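PDB 5UX5: BIFUNCTIONAL PROTEIN Proline utilization A (PutA) from Corynebacterium freiburgense, which catalyses the two-step oxidation of proline to glutamate, joining an FAD-dependent proline dehydrogenase and an NAD-dependent aldehyde dehydrogenase in a single polypeptide. Local coordinates for residues R27-W31 with V357-E362; N155-E159 with N169-T174; L178-V183 with L219-R223; L256-A260 with A291-I295; D457-L461 with D473-L477. All coordinates share one frame; numbering follows the deposited sequence.

Interaction 1: R27-W31 with V357-E362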
# COMPACT_ATOMS: atom_id res chain seq x y z
N ARG A 27 -18.11 43.92 -9.17
CA ARG A 27 -18.86 43.38 -8.04
C ARG A 27 -17.92 42.79 -6.99
O ARG A 27 -18.12 42.97 -5.78
CB ARG A 27 -19.85 42.33 -8.52
CG ARG A 27 -20.71 41.80 -7.40
CD ARG A 27 -21.73 42.81 -7.00
NE ARG A 27 -22.71 42.93 -8.07
CZ ARG A 27 -23.64 43.88 -8.16
NH1 ARG A 27 -23.73 44.83 -7.24
NH2 ARG A 27 -24.46 43.88 -9.19
N ALA A 28 -16.91 42.05 -7.45
CA ALA A 28 -15.95 41.48 -6.52
C ALA A 28 -15.19 42.57 -5.79
O ALA A 28 -14.96 42.49 -4.58
CB ALA A 28 -14.99 40.57 -7.29
N ASN A 29 -14.79 43.62 -6.52
CA ASN A 29 -14.06 44.71 -5.89
C ASN A 29 -14.93 45.42 -4.87
O ASN A 29 -14.45 45.85 -3.82
CB ASN A 29 -13.56 45.68 -6.95
CG ASN A 29 -12.12 45.47 -7.27
OD1 ASN A 29 -11.26 46.03 -6.60
ND2 ASN A 29 -11.83 44.63 -8.27
N GLU A 30 -16.23 45.53 -5.17
CA GLU A 30 -17.14 46.19 -4.25
C GLU A 30 -17.27 45.41 -2.95
O GLU A 30 -17.30 46.00 -1.87
CB GLU A 30 -18.50 46.36 -4.92
CG GLU A 30 -19.55 46.91 -4.01
CD GLU A 30 -20.92 46.85 -4.66
OE1 GLU A 30 -21.88 47.39 -4.07
OE2 GLU A 30 -21.03 46.26 -5.75
N TRP A 31 -17.36 44.09 -3.04
CA TRP A 31 -17.55 43.32 -1.82
C TRP A 31 -16.28 43.29 -0.98
O TRP A 31 -16.36 43.24 0.25
CB TRP A 31 -17.97 41.88 -2.16
CG TRP A 31 -19.36 41.72 -2.77
CD1 TRP A 31 -20.39 42.63 -2.75
CD2 TRP A 31 -19.83 40.60 -3.54
NE1 TRP A 31 -21.47 42.13 -3.45
CE2 TRP A 31 -21.15 40.89 -3.94
CE3 TRP A 31 -19.25 39.39 -3.94
CZ2 TRP A 31 -21.91 40.00 -4.71
CZ3 TRP A 31 -20.01 38.51 -4.70
CH2 TRP A 31 -21.32 38.82 -5.08
N VAL A 357 -17.75 33.92 -6.58
CA VAL A 357 -19.08 34.16 -6.04
C VAL A 357 -19.79 35.24 -6.84
O VAL A 357 -20.96 35.09 -7.19
CB VAL A 357 -19.01 34.50 -4.54
CG1 VAL A 357 -20.38 34.81 -4.00
CG2 VAL A 357 -18.40 33.35 -3.80
N ALA A 358 -19.08 36.32 -7.17
CA ALA A 358 -19.69 37.38 -7.98
C ALA A 358 -20.19 36.86 -9.32
O ALA A 358 -21.18 37.36 -9.85
CB ALA A 358 -18.71 38.53 -8.18
N SER A 359 -19.51 35.85 -9.88
CA SER A 359 -19.96 35.25 -11.13
C SER A 359 -21.31 34.59 -10.96
O SER A 359 -22.24 34.82 -11.74
CB SER A 359 -18.95 34.22 -11.62
OG SER A 359 -17.78 34.82 -12.11
N ALA A 360 -21.42 33.72 -9.97
CA ALA A 360 -22.69 33.06 -9.73
C ALA A 360 -23.79 34.09 -9.45
O ALA A 360 -24.92 33.96 -9.94
CB ALA A 360 -22.55 32.06 -8.58
N TYR A 361 -23.46 35.13 -8.68
CA TYR A 361 -24.45 36.15 -8.38
C TYR A 361 -24.97 36.77 -9.66
O TYR A 361 -26.18 36.77 -9.92
CB TYR A 361 -23.84 37.24 -7.48
CG TYR A 361 -24.85 38.33 -7.24
CD1 TYR A 361 -26.08 38.06 -6.63
CD2 TYR A 361 -24.62 39.63 -7.67
CE1 TYR A 361 -27.02 39.05 -6.43
CE2 TYR A 361 -25.57 40.64 -7.47
CZ TYR A 361 -26.77 40.34 -6.85
OH TYR A 361 -27.71 41.33 -6.65
N GLU A 362 -24.05 37.28 -10.49
CA GLU A 362 -24.40 37.99 -11.71
C GLU A 362 -25.05 37.07 -12.74
O GLU A 362 -25.94 37.49 -13.48
CB GLU A 362 -23.16 38.66 -12.30
CG GLU A 362 -22.64 39.82 -11.47
CD GLU A 362 -23.64 40.97 -11.35
OE1 GLU A 362 -23.46 41.79 -10.44
OE2 GLU A 362 -24.57 41.07 -12.19
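Arg27 and Trp31, one turn apart near the end of the N-terminal helix 16-31, pack onto helix 354-367 of the proline dehydrogenase (beta/alpha)8 barrel. The two short helical segments cross at 119°, with axes 9.9 Å apart, and each brings an alanine, Ala28 and Ala358, to the place where the backbones come nearest. Arg27 shows how one long side chain can serve both the apolar and the polar half of such a crossing. Its CB rests against the methyl of Ala358, and Arg27 CG lies 3.9 Å from Ala358 CB while also lying over one face of the Trp31 indole, towards the rim. Bends at chi2 and chi3 then turn the chain, so that CD passes on towards Glu362. Beyond CD the guanidinium stands almost upright against the Tyr361 ring, with CE2 of that ring over one of its faces. NH1 turns back to its own helix and makes a long, weak salt bridge with Glu30 OE2. Trp31 fills the apolar side, Trp31 CZ3 reaching Ala358 CB at 3.7 Å and Val357 CG1 at 3.8 Å, while Ala388 and Ala392 of helix 383-393 also touch the indole. At the tip, Arg27 grips Glu362 side-on, the guanidinium and carboxylate nearly coplanar: Arg27 NE at 2.7 Å and NH2 at 2.6 Å both donate to the single oxygen Glu362 OE1, NH2 on the syn lone pair.

Interaction 2: N155-E159 with N169-T174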
# COMPACT_ATOMS: atom_id res chain seq x y z
N ASN A 155 -21.85 20.32 10.98
CA ASN A 155 -21.03 19.19 10.53
C ASN A 155 -20.33 18.59 11.73
O ASN A 155 -19.59 19.28 12.43
CB ASN A 155 -20.02 19.67 9.47
CG ASN A 155 -19.15 18.56 8.89
OD1 ASN A 155 -17.94 18.72 8.77
ND2 ASN A 155 -19.75 17.44 8.50
N LEU A 156 -20.55 17.30 11.96
CA LEU A 156 -20.00 16.63 13.14
C LEU A 156 -18.61 16.07 12.83
O LEU A 156 -18.45 15.24 11.93
CB LEU A 156 -20.94 15.52 13.60
CG LEU A 156 -20.43 14.77 14.84
CD1 LEU A 156 -20.38 15.68 16.06
CD2 LEU A 156 -21.28 13.54 15.14
N LEU A 157 -17.61 16.56 13.55
CA LEU A 157 -16.25 16.05 13.45
C LEU A 157 -15.95 15.09 14.59
O LEU A 157 -16.70 14.98 15.57
CB LEU A 157 -15.25 17.21 13.44
CG LEU A 157 -15.50 18.28 12.37
CD1 LEU A 157 -14.52 19.46 12.53
CD2 LEU A 157 -15.47 17.72 10.95
N GLY A 158 -14.82 14.38 14.50
CA GLY A 158 -14.45 13.55 15.63
C GLY A 158 -13.38 12.54 15.28
O GLY A 158 -12.63 12.71 14.32
N GLU A 159 -13.30 11.50 16.12
CA GLU A 159 -12.31 10.43 16.01
C GLU A 159 -12.35 9.80 14.62
O GLU A 159 -13.41 9.68 14.00
CB GLU A 159 -12.60 9.36 17.09
CG GLU A 159 -11.40 8.68 17.78
CD GLU A 159 -11.81 7.75 18.94
OE1 GLU A 159 -12.96 7.24 18.96
OE2 GLU A 159 -10.99 7.54 19.85
N ASN A 169 -21.38 6.18 15.82
CA ASN A 169 -21.35 7.42 16.59
C ASN A 169 -21.65 8.63 15.73
O ASN A 169 -22.55 9.42 16.07
CB ASN A 169 -20.00 7.57 17.27
CG ASN A 169 -20.00 6.94 18.63
OD1 ASN A 169 -21.00 6.35 19.05
ND2 ASN A 169 -18.88 7.06 19.33
N ARG A 170 -20.91 8.80 14.62
CA ARG A 170 -21.17 9.93 13.72
C ARG A 170 -22.63 9.97 13.31
O ARG A 170 -23.26 11.03 13.34
CB ARG A 170 -20.29 9.88 12.47
CG ARG A 170 -18.84 9.91 12.77
CD ARG A 170 -18.46 11.28 13.20
NE ARG A 170 -17.03 11.32 13.35
CZ ARG A 170 -16.26 11.89 12.45
NH1 ARG A 170 -16.84 12.43 11.39
NH2 ARG A 170 -14.94 11.90 12.60
N LEU A 171 -23.19 8.81 12.95
CA LEU A 171 -24.55 8.75 12.45
C LEU A 171 -25.56 9.07 13.55
O LEU A 171 -26.38 9.98 13.41
CB LEU A 171 -24.84 7.38 11.86
CG LEU A 171 -26.27 7.13 11.39
CD1 LEU A 171 -26.65 8.11 10.29
CD2 LEU A 171 -26.51 5.71 10.94
N THR A 172 -25.49 8.35 14.67
CA THR A 172 -26.51 8.56 15.69
C THR A 172 -26.43 9.98 16.25
O THR A 172 -27.46 10.59 16.57
CB THR A 172 -26.38 7.55 16.84
OG1 THR A 172 -25.08 7.66 17.42
CG2 THR A 172 -26.61 6.10 16.38
N ARG A 173 -25.21 10.51 16.36
CA ARG A 173 -25.05 11.86 16.90
C ARG A 173 -25.51 12.93 15.91
O ARG A 173 -26.02 13.98 16.33
CB ARG A 173 -23.59 12.08 17.29
CG ARG A 173 -23.13 11.26 18.46
CD ARG A 173 -21.67 11.51 18.82
NE ARG A 173 -21.28 10.66 19.95
CZ ARG A 173 -20.04 10.28 20.23
NH1 ARG A 173 -19.03 10.67 19.46
NH2 ARG A 173 -19.82 9.49 21.27
N THR A 174 -25.33 12.68 14.60
CA THR A 174 -25.90 13.56 13.59
C THR A 174 -27.42 13.49 13.61
O THR A 174 -28.10 14.52 13.46
CB THR A 174 -25.38 13.19 12.21
OG1 THR A 174 -23.98 13.48 12.14
CG2 THR A 174 -26.12 13.98 11.12
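Arg170 NH2 donates a hydrogen bond to the backbone O of Glu159 at 3.0 Å with an N-H...O angle of 141°. Neither partner is ideally placed. The nitrogen stands above the carbonyl plane, and the oxygen is tilted from the plane of the guanidinium. A contact over the face of that group accompanies the bond. The peptide joining Leu157 to Gly158 lies tilted over one face of the guanidinium, with Leu157 C over its centre and Gly158 N nearer the rim. Arg170 reaches this peptide because its chain bends at chi2 (-73°), which carries the guanidinium from the helix across to the backbone at Leu157 and Gly158. The pairing is a worked example of the beta-alpha-beta unit, here strand 151-157, helix 164-178 and strand 185-189 of the proline dehydrogenase barrel, in which a helix returns roughly antiparallel to the strand that it follows. Van der Waals contacts come from Leu156. Leu156 CD2 meets Arg173 CB at 3.5 Å and Arg170 CD at 4.1 Å, and Leu156 CB lies 3.9 Å from the hydroxyl oxygen Thr174 OG1. Within the helix, that hydroxyl and the Thr174 backbone N both donate to Arg170 O, approaching it from opposite faces of the carbonyl plane. Leu157 points the other way, onto Ala411, Tyr414 and Leu415 of helix 408-421.

Interaction 3: L178-V183 with L219-R223; sequences LKNPRV and LALQR
Arg223 reaches from just beyond helix 202-221 into the loop 178-183 and binds the backbone oxygens that the loop turns towards it. The conformation of its side chain decides the fit. CG lies anti to the carbonyl carbon (chi1 -65°), the chain runs on extended through chi2, and one bend at chi3 (50°) brings the guanidinium to the carbonyls of the loop. There Arg223 NH1 donates to Leu178 O at 2.7 Å and Arg223 NH2 to Val183 O at 2.8 Å. Both oxygens lie close to the guanidinium plane, at its edge, although each nitrogen stands above the plane of the carbonyl it meets. The backbone around Pro181 covers one guanidinium face, with Pro181 CA offset towards the rim. Here an arginine from one helix-to-strand connection of the barrel holds another, 178-183, which links helix 164-178 to strand 185-189. The loop has its own order as well: a type I beta turn runs from Asn180 to Val183, and Asn180 OD1 accepts from the backbone N of Arg182 in an Asx turn, while Asn180 ND2 bonds Asn139. Leu178 supplies the apolar part. Leu178 CD2 touches Leu219 CB and Ala220 CB, each at 4.2 Å, and the alkyl chain of Lys179 slants across Leu219 CD1. Because the guanidinium meets main-chain carbonyls and no carboxylate of the loop, the grip depends on the shape of the backbone, and the positive charge is probably stabilised by the peptide dipoles.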
# COMPACT_ATOMS: atom_id res chain seq x y z
N LEU A 178 -30.28 16.61 14.10
CA LEU A 178 -31.46 16.78 13.25
C LEU A 178 -32.77 16.71 14.05
O LEU A 178 -33.81 17.13 13.54
CB LEU A 178 -31.44 15.74 12.14
CG LEU A 178 -32.06 16.13 10.80
CD1 LEU A 178 -31.47 17.43 10.33
CD2 LEU A 178 -31.79 15.03 9.80
N LYS A 179 -32.73 16.20 15.28
CA LYS A 179 -33.83 16.35 16.23
C LYS A 179 -33.87 17.72 16.88
O LYS A 179 -34.85 18.04 17.55
CB LYS A 179 -33.76 15.31 17.35
CG LYS A 179 -34.07 13.88 16.97
CD LYS A 179 -33.62 12.93 18.07
CE LYS A 179 -34.37 11.60 18.03
NZ LYS A 179 -33.76 10.65 18.98
N ASN A 180 -32.82 18.53 16.74
CA ASN A 180 -32.83 19.87 17.33
C ASN A 180 -33.56 20.83 16.39
O ASN A 180 -33.15 20.99 15.24
CB ASN A 180 -31.40 20.34 17.59
CG ASN A 180 -31.33 21.69 18.28
OD1 ASN A 180 -32.31 22.43 18.35
ND2 ASN A 180 -30.17 22.01 18.80
N PRO A 181 -34.65 21.46 16.83
CA PRO A 181 -35.44 22.30 15.91
C PRO A 181 -34.72 23.54 15.41
O PRO A 181 -35.09 24.05 14.36
CB PRO A 181 -36.66 22.68 16.74
CG PRO A 181 -36.15 22.63 18.15
CD PRO A 181 -35.19 21.49 18.19
N ARG A 182 -33.72 24.05 16.12
CA ARG A 182 -33.01 25.20 15.60
C ARG A 182 -32.13 24.84 14.41
O ARG A 182 -31.80 25.73 13.62
CB ARG A 182 -32.15 25.84 16.68
CG ARG A 182 -32.72 25.80 18.06
CD ARG A 182 -31.80 26.48 19.07
NE ARG A 182 -32.13 26.14 20.47
CZ ARG A 182 -32.48 27.02 21.40
NH1 ARG A 182 -32.56 28.31 21.09
NH2 ARG A 182 -32.77 26.62 22.64
N VAL A 183 -31.85 23.55 14.22
CA VAL A 183 -30.88 23.09 13.22
C VAL A 183 -31.61 22.88 11.90
O VAL A 183 -32.53 22.06 11.81
CB VAL A 183 -30.19 21.80 13.69
CG1 VAL A 183 -29.33 21.19 12.59
CG2 VAL A 183 -29.34 22.06 14.91
N LEU A 219 -35.90 11.46 9.86
CA LEU A 219 -35.93 12.55 10.82
C LEU A 219 -36.14 13.89 10.16
O LEU A 219 -36.80 14.77 10.73
CB LEU A 219 -34.66 12.59 11.65
CG LEU A 219 -34.43 11.49 12.68
CD1 LEU A 219 -33.21 11.89 13.46
CD2 LEU A 219 -35.61 11.29 13.62
N ALA A 220 -35.65 14.05 8.92
CA ALA A 220 -35.89 15.27 8.16
C ALA A 220 -37.30 15.34 7.58
O ALA A 220 -37.75 16.43 7.23
CB ALA A 220 -34.87 15.40 7.03
N LEU A 221 -37.99 14.20 7.45
CA LEU A 221 -39.39 14.19 7.03
C LEU A 221 -40.35 14.45 8.18
O LEU A 221 -41.50 14.80 7.93
CB LEU A 221 -39.76 12.84 6.40
CG LEU A 221 -39.13 12.33 5.11
CD1 LEU A 221 -39.63 10.91 4.82
CD2 LEU A 221 -39.44 13.25 3.94
N GLN A 222 -39.93 14.22 9.43
CA GLN A 222 -40.83 14.42 10.57
C GLN A 222 -40.97 15.88 10.97
O GLN A 222 -41.84 16.20 11.78
CB GLN A 222 -40.38 13.53 11.75
CG GLN A 222 -40.33 14.14 13.16
CD GLN A 222 -39.50 13.29 14.14
OE1 GLN A 222 -39.55 12.05 14.12
NE2 GLN A 222 -38.71 13.95 14.99
N ARG A 223 -40.17 16.78 10.40
CA ARG A 223 -40.30 18.20 10.66
C ARG A 223 -40.74 18.94 9.41
O ARG A 223 -40.33 18.59 8.30
CB ARG A 223 -39.00 18.81 11.18
CG ARG A 223 -38.57 18.29 12.51
CD ARG A 223 -37.13 18.59 12.76
NE ARG A 223 -36.78 19.99 12.54
CZ ARG A 223 -35.53 20.42 12.48
NH1 ARG A 223 -34.54 19.55 12.63
NH2 ARG A 223 -35.24 21.69 12.28

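Interaction 4: L256-A260 with A291-I295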
# COMPACT_ATOMS: atom_id res chain seq x y z
N LEU A 256 -39.53 10.68 -1.73
CA LEU A 256 -39.63 11.30 -3.04
C LEU A 256 -39.79 12.82 -2.94
O LEU A 256 -39.35 13.54 -3.84
CB LEU A 256 -40.81 10.71 -3.81
CG LEU A 256 -40.73 11.03 -5.32
CD1 LEU A 256 -39.34 10.67 -5.91
CD2 LEU A 256 -41.88 10.45 -6.15
N GLY A 257 -40.37 13.32 -1.84
CA GLY A 257 -40.57 14.76 -1.74
C GLY A 257 -39.61 15.51 -0.84
O GLY A 257 -39.90 16.66 -0.48
N LEU A 258 -38.46 14.92 -0.53
CA LEU A 258 -37.48 15.52 0.37
C LEU A 258 -36.38 16.21 -0.43
O LEU A 258 -35.69 15.56 -1.24
CB LEU A 258 -36.87 14.47 1.29
CG LEU A 258 -35.84 14.98 2.31
CD1 LEU A 258 -36.47 16.04 3.20
CD2 LEU A 258 -35.28 13.82 3.13
N GLU A 259 -36.21 17.50 -0.19
CA GLU A 259 -35.12 18.27 -0.78
C GLU A 259 -33.83 17.96 -0.02
O GLU A 259 -33.75 18.21 1.19
CB GLU A 259 -35.45 19.75 -0.71
CG GLU A 259 -35.01 20.59 -1.87
CD GLU A 259 -35.80 21.89 -1.97
OE1 GLU A 259 -35.28 22.94 -1.52
OE2 GLU A 259 -36.93 21.86 -2.50
N ALA A 260 -32.84 17.41 -0.72
CA ALA A 260 -31.56 17.02 -0.14
C ALA A 260 -30.44 17.32 -1.13
O ALA A 260 -30.69 17.62 -2.30
CB ALA A 260 -31.55 15.54 0.26
N ALA A 291 -39.24 16.20 -5.33
CA ALA A 291 -38.70 17.50 -4.98
C ALA A 291 -37.33 17.73 -5.63
O ALA A 291 -36.71 16.82 -6.17
CB ALA A 291 -38.60 17.65 -3.46
N LYS A 292 -36.88 18.98 -5.54
CA LYS A 292 -35.61 19.37 -6.11
C LYS A 292 -34.44 18.70 -5.40
O LYS A 292 -34.60 18.11 -4.33
CB LYS A 292 -35.43 20.89 -6.06
CG LYS A 292 -36.49 21.67 -6.78
CD LYS A 292 -36.41 23.11 -6.38
CE LYS A 292 -37.69 23.85 -6.66
NZ LYS A 292 -37.49 25.27 -6.30
N ILE A 293 -33.28 18.74 -6.05
CA ILE A 293 -32.02 18.42 -5.41
C ILE A 293 -31.22 19.71 -5.31
O ILE A 293 -31.58 20.73 -5.89
CB ILE A 293 -31.24 17.33 -6.16
CG1 ILE A 293 -30.84 17.81 -7.55
CG2 ILE A 293 -32.06 16.11 -6.30
CD1 ILE A 293 -29.93 16.84 -8.28
N LYS A 294 -30.13 19.66 -4.54
CA LYS A 294 -29.20 20.78 -4.43
C LYS A 294 -27.78 20.26 -4.54
O LYS A 294 -27.43 19.28 -3.88
CB LYS A 294 -29.33 21.55 -3.12
CG LYS A 294 -28.37 22.72 -3.00
CD LYS A 294 -28.59 23.51 -1.72
CE LYS A 294 -27.58 24.63 -1.55
NZ LYS A 294 -27.53 25.18 -0.17
N ILE A 295 -26.98 20.91 -5.37
CA ILE A 295 -25.57 20.58 -5.49
C ILE A 295 -24.78 21.69 -4.82
O ILE A 295 -25.01 22.87 -5.07
CB ILE A 295 -25.20 20.38 -6.96
CG1 ILE A 295 -25.87 19.07 -7.40
CG2 ILE A 295 -23.68 20.32 -7.16
CD1 ILE A 295 -25.94 18.80 -8.82
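Ala291, Glu259 and Ala260 are among the residues with most surface buried where 256-260 runs beside 291-295, and each meets its neighbour in a different way. The methyl of Ala291 points across the gap onto the peptide of Gly257, with Ala291 CB 3.4 Å from Gly257 O. The backbone N of Ala291 donates to Leu256 O at 3.1 Å, a fairly straight bond (158°) that lies in the carbonyl plane. Glu259 lies beside Lys292. Glu259 CG rests on Lys292 O at 3.5 Å, and a CA-H...O contact from Glu259 CA reaches the same oxygen. The two side chains run side by side in the same direction, both extended beyond CG, so that Glu259 OE2 comes to 4.0 Å from Lys292 CB while staying 5.1 Å from Lys292 NZ. Ala260 buries its backbone in the contact: Ala260 O accepts from Lys294 N at 3.1 Å. The bond lies where the parallel barrel strands 260-265 and 293-298 come together, the helix 271-287 crossing between them in the sequence. Ala260 and Ile293 both pack on Phe246 of helix 239-251. Lys294 carries its amine away from the contact to salt bridges with Glu376 and Asp374, the Lys294 side chain lying about 9 Å from the bound FAD. The chemistry is thus mainly that of the main chain: two main-chain hydrogen bonds carry the polar part of the contact, and the Glu259-Lys292 pair, close but not joined at its charged ends, probably adds a mild electrostatic attraction.

Interaction 5: D457-L461 with D473-L477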
# COMPACT_ATOMS: atom_id res chain seq x y z
N ASP A 457 -13.03 14.34 -19.19
CA ASP A 457 -12.84 12.94 -18.86
C ASP A 457 -12.17 12.79 -17.50
O ASP A 457 -11.57 13.73 -16.98
CB ASP A 457 -12.00 12.23 -19.92
CG ASP A 457 -12.81 11.79 -21.10
OD1 ASP A 457 -14.06 11.84 -21.01
OD2 ASP A 457 -12.20 11.37 -22.10
N SER A 458 -12.27 11.60 -16.93
CA SER A 458 -11.57 11.30 -15.69
C SER A 458 -10.08 11.03 -15.93
O SER A 458 -9.70 10.16 -16.73
CB SER A 458 -12.24 10.12 -14.99
OG SER A 458 -11.36 9.49 -14.10
N ARG A 459 -9.22 11.72 -15.18
CA ARG A 459 -7.79 11.51 -15.30
C ARG A 459 -7.39 10.05 -15.07
O ARG A 459 -6.34 9.62 -15.59
CB ARG A 459 -7.04 12.40 -14.30
CG ARG A 459 -7.37 13.84 -14.43
CD ARG A 459 -6.20 14.52 -15.06
NE ARG A 459 -5.19 14.95 -14.10
CZ ARG A 459 -3.90 14.92 -14.34
NH1 ARG A 459 -3.44 14.44 -15.50
NH2 ARG A 459 -3.06 15.37 -13.42
N ARG A 460 -8.20 9.29 -14.35
CA ARG A 460 -7.89 7.89 -14.05
C ARG A 460 -8.17 6.97 -15.23
O ARG A 460 -7.96 5.75 -15.12
CB ARG A 460 -8.69 7.44 -12.83
CG ARG A 460 -8.33 8.11 -11.51
CD ARG A 460 -6.93 7.68 -11.03
NE ARG A 460 -6.56 8.31 -9.77
CZ ARG A 460 -6.94 7.86 -8.58
NH1 ARG A 460 -7.67 6.75 -8.50
NH2 ARG A 460 -6.58 8.51 -7.47
N LEU A 461 -8.66 7.49 -16.36
CA LEU A 461 -9.05 6.62 -17.46
C LEU A 461 -7.86 5.97 -18.13
O LEU A 461 -8.04 4.96 -18.81
CB LEU A 461 -9.86 7.37 -18.51
CG LEU A 461 -11.30 7.84 -18.23
CD1 LEU A 461 -11.78 8.66 -19.42
CD2 LEU A 461 -12.24 6.70 -17.95
N ASP A 473 -7.62 -0.04 -10.79
CA ASP A 473 -8.18 1.11 -10.09
C ASP A 473 -9.69 0.93 -9.86
O ASP A 473 -10.49 1.16 -10.78
CB ASP A 473 -7.92 2.40 -10.89
CG ASP A 473 -8.29 3.67 -10.12
OD1 ASP A 473 -8.94 3.57 -9.06
OD2 ASP A 473 -7.92 4.78 -10.59
N PRO A 474 -10.14 0.56 -8.66
CA PRO A 474 -11.59 0.42 -8.42
C PRO A 474 -12.33 1.75 -8.33
O PRO A 474 -13.55 1.74 -8.09
CB PRO A 474 -11.66 -0.35 -7.10
CG PRO A 474 -10.33 -0.12 -6.43
CD PRO A 474 -9.32 0.20 -7.49
N ALA A 475 -11.65 2.88 -8.52
CA ALA A 475 -12.37 4.14 -8.67
C ALA A 475 -13.02 4.27 -10.04
O ALA A 475 -13.99 5.01 -10.19
CB ALA A 475 -11.45 5.34 -8.44
N LEU A 476 -12.55 3.54 -11.04
CA LEU A 476 -13.22 3.50 -12.32
C LEU A 476 -14.37 2.50 -12.30
O LEU A 476 -14.20 1.36 -11.86
CB LEU A 476 -12.23 3.10 -13.41
CG LEU A 476 -10.95 3.90 -13.49
CD1 LEU A 476 -10.07 3.23 -14.55
CD2 LEU A 476 -11.21 5.38 -13.79
N LEU A 477 -15.54 2.90 -12.83
CA LEU A 477 -16.66 1.97 -12.93
C LEU A 477 -16.37 0.85 -13.91
O LEU A 477 -16.88 -0.26 -13.72
CB LEU A 477 -17.96 2.67 -13.32
CG LEU A 477 -18.49 3.70 -12.33
CD1 LEU A 477 -19.50 4.61 -12.94
CD2 LEU A 477 -19.10 3.00 -11.11
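Arg460 NH1 donates to Asp473 OD2 at 2.9 Å, with an N-H...O angle of 154°, in a salt bridge between two buried side chains. The nitrogen arrives on the syn side of the oxygen, somewhat out of the carboxylate plane, and the guanidinium is itself turned by 39° against that plane. Arg460 turns across its partner because its chain bends at chi2 (-69°), which also brings the aliphatic part of the side chain against OD2. The other oxygen of the carboxylate is occupied within its own segment, since Asp473 OD1 accepts from Ala475 N at 2.8 Å. The remaining nitrogens of Arg460 have outside partners: NE bonds Tyr316 O, and NH2 makes long, weak ion pairs with Asp309 and Glu306. Two small turns face each other here, an instructive case of irregular chain held in shape by side chains that bond their own backbone. Ser458 OG accepts from Arg460 N in an ST turn and also bonds Tyr236, while Asp473 forms an Asx turn inside a type I beta turn that ends at Leu476, the N-cap position of helix 477-484. Both lie in the long connection between helix 438-450 and that helix. Leu476 supplies most of the van der Waals contact. Leu476 CD2 meets Arg460 CB at 3.4 Å and Leu476 CD1 packs on the carbonyl oxygen Arg460 O at 3.3 Å, while Leu461 CD2 touches Leu476 CD2 more loosely at 4.5 Å. Ala475 CB lies 4.0 Å from Arg460 NH1.

How the interactions relate
From the N terminus, interaction 1 closes the widest loop, bringing helix 16-31 back onto helix 354-367, and interactions 2, 3 and 4 are nested inside it. These three follow one another in series. Interaction 2 ties a barrel strand to the helix after it, interaction 3 starts a few residues on and joins that helix's exit loop to the end of helix 202-221, and interaction 4 joins the lead-ins of two further barrel strands. Interactions 3 and 4 touch: Leu221 CD2 meets Leu258 CB at 3.9 Å. Interaction 5 opens after interaction 1 has closed and folds the connection before helix 477-484 upon itself. None of the loops cross.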